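Local coordinates for NOL1/NOP2/sun family protein (Enterococcus faecium, PDB 3M4X) that probably methylates ribosomal RNA, as expected of an RsmF-like enzyme that joins a Rossmann-type methyltransferase domain to a C-terminal PUA-like RNA-binding domain, at residues 328-331 / 332-336; 402-405 / 406-409. All coordinates share one frame; numbering follows the deposited sequence.

Interaction 1 (328-331 / 332-336)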
loop_
_atom_site.group_PDB
_atom_site.type_symbol
_atom_site.label_atom_id
_atom_site.label_comp_id
_atom_site.label_asym_id
_atom_site.label_seq_id
_atom_site.Cartn_x
_atom_site.Cartn_y
_atom_site.Cartn_z
ATOM N N LYS A 328 -16.794 20.230 22.092
ATOM C CA LYS A 328 -18.216 20.442 21.876
ATOM C C LYS A 328 -18.533 20.236 20.409
ATOM O O LYS A 328 -19.365 19.406 20.057
ATOM C CB LYS A 328 -18.641 21.847 22.319
ATOM C CG LYS A 328 -20.034 22.264 21.841
ATOM C CD LYS A 328 -20.442 23.620 22.399
ATOM C CE LYS A 328 -20.559 23.578 23.917
ATOM N NZ LYS A 328 -20.654 24.942 24.510
ATOM N N LEU A 329 -17.853 20.999 19.561
ATOM C CA LEU A 329 -18.031 20.905 18.116
ATOM C C LEU A 329 -18.035 19.461 17.577
ATOM O O LEU A 329 -18.950 19.072 16.840
ATOM C CB LEU A 329 -16.966 21.748 17.404
ATOM C CG LEU A 329 -17.402 23.152 16.967
ATOM C CD1 LEU A 329 -18.292 23.788 18.004
ATOM C CD2 LEU A 329 -16.203 24.039 16.676
ATOM N N TRP A 330 -17.023 18.675 17.947
ATOM C CA TRP A 330 -16.878 17.315 17.413
ATOM C C TRP A 330 -17.977 16.403 17.912
ATOM O O TRP A 330 -18.444 15.515 17.192
ATOM C CB TRP A 330 -15.513 16.712 17.760
ATOM C CG TRP A 330 -15.465 15.195 17.696
ATOM C CD1 TRP A 330 -15.396 14.331 18.756
ATOM C CD2 TRP A 330 -15.487 14.370 16.513
ATOM N NE1 TRP A 330 -15.370 13.026 18.307
ATOM C CE2 TRP A 330 -15.428 13.026 16.936
ATOM C CE3 TRP A 330 -15.551 14.642 15.138
ATOM C CZ2 TRP A 330 -15.433 11.956 16.034
ATOM C CZ3 TRP A 330 -15.552 13.584 14.252
ATOM C CH2 TRP A 330 -15.492 12.257 14.701
ATOM N N THR A 331 -18.378 16.615 19.156
ATOM C CA THR A 331 -19.381 15.761 19.764
ATOM C C THR A 331 -20.711 15.966 19.055
ATOM O O THR A 331 -21.430 15.008 18.774
ATOM C CB THR A 331 -19.478 16.004 21.290
ATOM O OG1 THR A 331 -18.260 15.553 21.913
ATOM C CG2 THR A 331 -20.659 15.251 21.890
ATOM N N GLU A 332 -21.019 17.219 18.739
ATOM C CA GLU A 332 -22.218 17.524 17.978
ATOM C C GLU A 332 -22.190 16.699 16.707
ATOM O O GLU A 332 -23.037 15.825 16.509
ATOM C CB GLU A 332 -22.280 19.014 17.637
ATOM C CG GLU A 332 -21.829 19.915 18.770
ATOM C CD GLU A 332 -22.719 21.129 18.962
ATOM O OE1 GLU A 332 -23.534 21.416 18.059
ATOM O OE2 GLU A 332 -22.597 21.794 20.017
ATOM N N PHE A 333 -21.197 16.965 15.857
ATOM C CA PHE A 333 -21.101 16.282 14.572
ATOM C C PHE A 333 -21.181 14.771 14.722
ATOM O O PHE A 333 -21.946 14.104 14.019
ATOM C CB PHE A 333 -19.820 16.655 13.806
ATOM C CG PHE A 333 -19.615 15.825 12.570
ATOM C CD1 PHE A 333 -20.221 16.177 11.376
ATOM C CD2 PHE A 333 -18.864 14.664 12.617
ATOM C CE1 PHE A 333 -20.069 15.399 10.251
ATOM C CE2 PHE A 333 -18.705 13.880 11.490
ATOM C CZ PHE A 333 -19.310 14.249 10.306
ATOM N N SER A 334 -20.387 14.224 15.630
ATOM C CA SER A 334 -20.285 12.776 15.737
ATOM C C SER A 334 -21.603 12.188 16.204
ATOM O O SER A 334 -21.864 10.999 16.019
ATOM C CB SER A 334 -19.137 12.367 16.671
ATOM O OG SER A 334 -19.344 12.855 17.979
ATOM N N ASN A 335 -22.428 13.030 16.818
ATOM C CA ASN A 335 -23.721 12.597 17.330
ATOM C C ASN A 335 -24.766 12.461 16.221
ATOM O O ASN A 335 -25.373 11.402 16.070
ATOM C CB ASN A 335 -24.231 13.552 18.417
ATOM C CG ASN A 335 -23.721 13.195 19.809
ATOM O OD1 ASN A 335 -23.281 12.071 20.063
ATOM N ND2 ASN A 335 -23.794 14.156 20.722
ATOM N N ASP A 336 -24.991 13.529 15.455
ATOM C CA ASP A 336 -25.994 13.457 14.397
ATOM C C ASP A 336 -25.480 12.717 13.163
ATOM O O ASP A 336 -26.256 12.345 12.279
ATOM C CB ASP A 336 -26.602 14.831 14.053
ATOM C CG ASP A 336 -25.599 15.809 13.474
ATOM O OD1 ASP A 336 -24.828 15.429 12.565
ATOM O OD2 ASP A 336 -25.613 16.980 13.914
#

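Interaction 2 (402-405 / 406-409)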
loop_
_atom_site.group_PDB
_atom_site.type_symbol
_atom_site.label_atom_id
_atom_site.label_comp_id
_atom_site.label_asym_id
_atom_site.label_seq_id
_atom_site.Cartn_x
_atom_site.Cartn_y
_atom_site.Cartn_z
ATOM N N PRO A 402 -27.981 9.866 -1.633
ATOM C CA PRO A 402 -27.719 9.145 -2.877
ATOM C C PRO A 402 -27.635 10.102 -4.070
ATOM O O PRO A 402 -28.446 11.023 -4.167
ATOM C CB PRO A 402 -28.956 8.248 -3.025
ATOM C CG PRO A 402 -29.514 8.114 -1.635
ATOM C CD PRO A 402 -29.244 9.444 -0.996
ATOM N N ILE A 403 -26.666 9.890 -4.953
ATOM C CA ILE A 403 -26.487 10.736 -6.125
ATOM C C ILE A 403 -26.425 9.880 -7.385
ATOM O O ILE A 403 -26.305 8.651 -7.301
ATOM C CB ILE A 403 -25.206 11.559 -6.029
ATOM C CG1 ILE A 403 -23.995 10.636 -6.059
ATOM C CG2 ILE A 403 -25.218 12.396 -4.748
ATOM C CD1 ILE A 403 -22.674 11.352 -6.160
ATOM N N THR A 404 -26.528 10.540 -8.543
ATOM C CA THR A 404 -26.480 9.901 -9.858
ATOM C C THR A 404 -25.058 10.053 -10.382
ATOM O O THR A 404 -24.252 10.744 -9.768
ATOM C CB THR A 404 -27.464 10.592 -10.855
ATOM O OG1 THR A 404 -27.057 11.949 -11.062
ATOM C CG2 THR A 404 -28.892 10.595 -10.308
ATOM N N GLN A 405 -24.729 9.434 -11.510
ATOM C CA GLN A 405 -23.362 9.594 -12.014
ATOM C C GLN A 405 -23.103 11.011 -12.533
ATOM O O GLN A 405 -22.020 11.565 -12.329
ATOM C CB GLN A 405 -23.000 8.529 -13.046
ATOM C CG GLN A 405 -24.011 8.356 -14.161
ATOM C CD GLN A 405 -23.762 9.283 -15.349
ATOM O OE1 GLN A 405 -24.706 9.686 -16.045
ATOM N NE2 GLN A 405 -22.492 9.624 -15.587
ATOM N N LYS A 406 -24.115 11.608 -13.164
ATOM C CA LYS A 406 -24.033 13.000 -13.597
ATOM C C LYS A 406 -23.721 13.929 -12.439
ATOM O O LYS A 406 -22.875 14.823 -12.554
ATOM C CB LYS A 406 -25.329 13.440 -14.267
ATOM C CG LYS A 406 -25.269 13.413 -15.772
ATOM C CD LYS A 406 -26.446 14.163 -16.375
ATOM C CE LYS A 406 -26.451 14.011 -17.883
ATOM N NZ LYS A 406 -26.288 12.576 -18.235
ATOM N N GLU A 407 -24.414 13.720 -11.322
ATOM C CA GLU A 407 -24.112 14.458 -10.106
ATOM C C GLU A 407 -22.700 14.137 -9.606
ATOM O O GLU A 407 -21.972 15.025 -9.141
ATOM C CB GLU A 407 -25.179 14.205 -9.034
ATOM C CG GLU A 407 -26.428 15.042 -9.251
ATOM C CD GLU A 407 -27.634 14.534 -8.489
ATOM O OE1 GLU A 407 -27.539 13.463 -7.854
ATOM O OE2 GLU A 407 -28.687 15.210 -8.533
ATOM N N TRP A 408 -22.296 12.879 -9.726
ATOM C CA TRP A 408 -20.904 12.532 -9.437
ATOM C C TRP A 408 -19.942 13.371 -10.293
ATOM O O TRP A 408 -18.981 13.956 -9.777
ATOM C CB TRP A 408 -20.637 11.026 -9.602
ATOM C CG TRP A 408 -19.180 10.681 -9.382
ATOM C CD1 TRP A 408 -18.566 10.423 -8.187
ATOM C CD2 TRP A 408 -18.155 10.607 -10.383
ATOM N NE1 TRP A 408 -17.221 10.182 -8.388
ATOM C CE2 TRP A 408 -16.948 10.282 -9.725
ATOM C CE3 TRP A 408 -18.145 10.764 -11.774
ATOM C CZ2 TRP A 408 -15.742 10.121 -10.410
ATOM C CZ3 TRP A 408 -16.939 10.606 -12.452
ATOM C CH2 TRP A 408 -15.759 10.286 -11.765
ATOM N N GLN A 409 -20.208 13.440 -11.598
ATOM C CA GLN A 409 -19.415 14.284 -12.495
ATOM C C GLN A 409 -19.296 15.720 -11.976
ATOM O O GLN A 409 -18.191 16.252 -11.855
ATOM C CB GLN A 409 -20.023 14.306 -13.901
ATOM C CG GLN A 409 -19.215 13.577 -14.954
ATOM C CD GLN A 409 -19.867 12.276 -15.395
ATOM O OE1 GLN A 409 -21.037 12.026 -15.107
ATOM N NE2 GLN A 409 -19.109 11.442 -16.103
#

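Interaction 1 (328-331 / 332-336)
Ser334 sets its CB over one face of the Trp330 indole, one helical turn back: the carbon stands 3.9 Å from the centroid of the six-membered ring, 19° off the ring normal, a CH-pi contact displaced toward the rim. The serine's hydroxyl is turned between its own backbone N and carbonyl carbon (chi1 61°), which swings OG back over the preceding turn, where two carbonyls lie within reach, Trp330 O at 2.9 Å and Thr331 O at 3.1 Å from OG. Trp330 O is in any case gripped by the backbone, Ser334 N donating to it over 2.8 Å. Both Trp330 (chi1 159°) and Phe333 carry their rings trans to the backbone N, and they meet at a slant, Trp330 CZ3 lying 3.8 Å from Phe333 CD2. Phe382 of strand 381-384 touches both rings, edge-to-face against Trp330. On the solvent side Lys328 and Glu332 run alongside each other without their charged ends meeting, NZ of Lys328 staying 5.8 Å from OE2 of Glu332. This is an amphipathic helix, its aromatic side laid on the four-stranded antiparallel sheet of the first C-terminal domain.

Interaction 2 (402-405 / 406-409)
A capping box opens helix 405-413, with Thr404 at the N-cap and Glu407 three residues on exchanging bonds. Thr404 OG1 accepts from Glu407 N at 3.2 Å in a nearly straight bond (166° at the hydrogen), and a chi1 of 63° is what turns that hydroxyl in over the first turn. In return Thr404 N donates to Glu407 OE1 over 3.2 Å, reaching the oxygen on its anti side and 33° out of the carboxylate plane. The glutamate chain, extended beyond CG, stretches back across the threonine to get there, and OE1 also comes within 3.5 Å of Ile403 CB. The other carboxylate oxygen, OE2, forms a salt bridge with Arg419, which would favour the charged form. All this happens at the passage from the edge strand 400-403 of the five-stranded PUA-like sheet into the helix. Further into the first turn, Trp408 N bonds to Thr404 O at 2.9 Å and Gln409 N to Gln405 O at 2.7 Å, the first i to i+4 bonds of the helix. On the buried side Ile403 CD1 packs 4.0 Å from Trp408 CB, both side chains resting on Val435, while the indole leads away from the isoleucine and gives its NE1 proton to Gln83.

Interactions 1 and 2 follow one another along the chain and belong to the two C-terminal modules: 328-336 ends the helix that packs on the four-stranded antiparallel sheet, and 402-409 begins a helix at the edge of the PUA-like sheet. Their centres lie 28 Å apart and their nearest atoms about 14 Å, so they do not touch. Each sits well out from the middle of the chain, at 32 and 28 Å from its centre. Both use a tryptophan to bind a helix to its surroundings, but differently: Trp330 packs on Phe382 and Leu374 of its own module's strands and on the loop residues Met322 and Tyr339, whereas Trp408 reaches Gln83, tying the PUA-like domain to the N-terminal part.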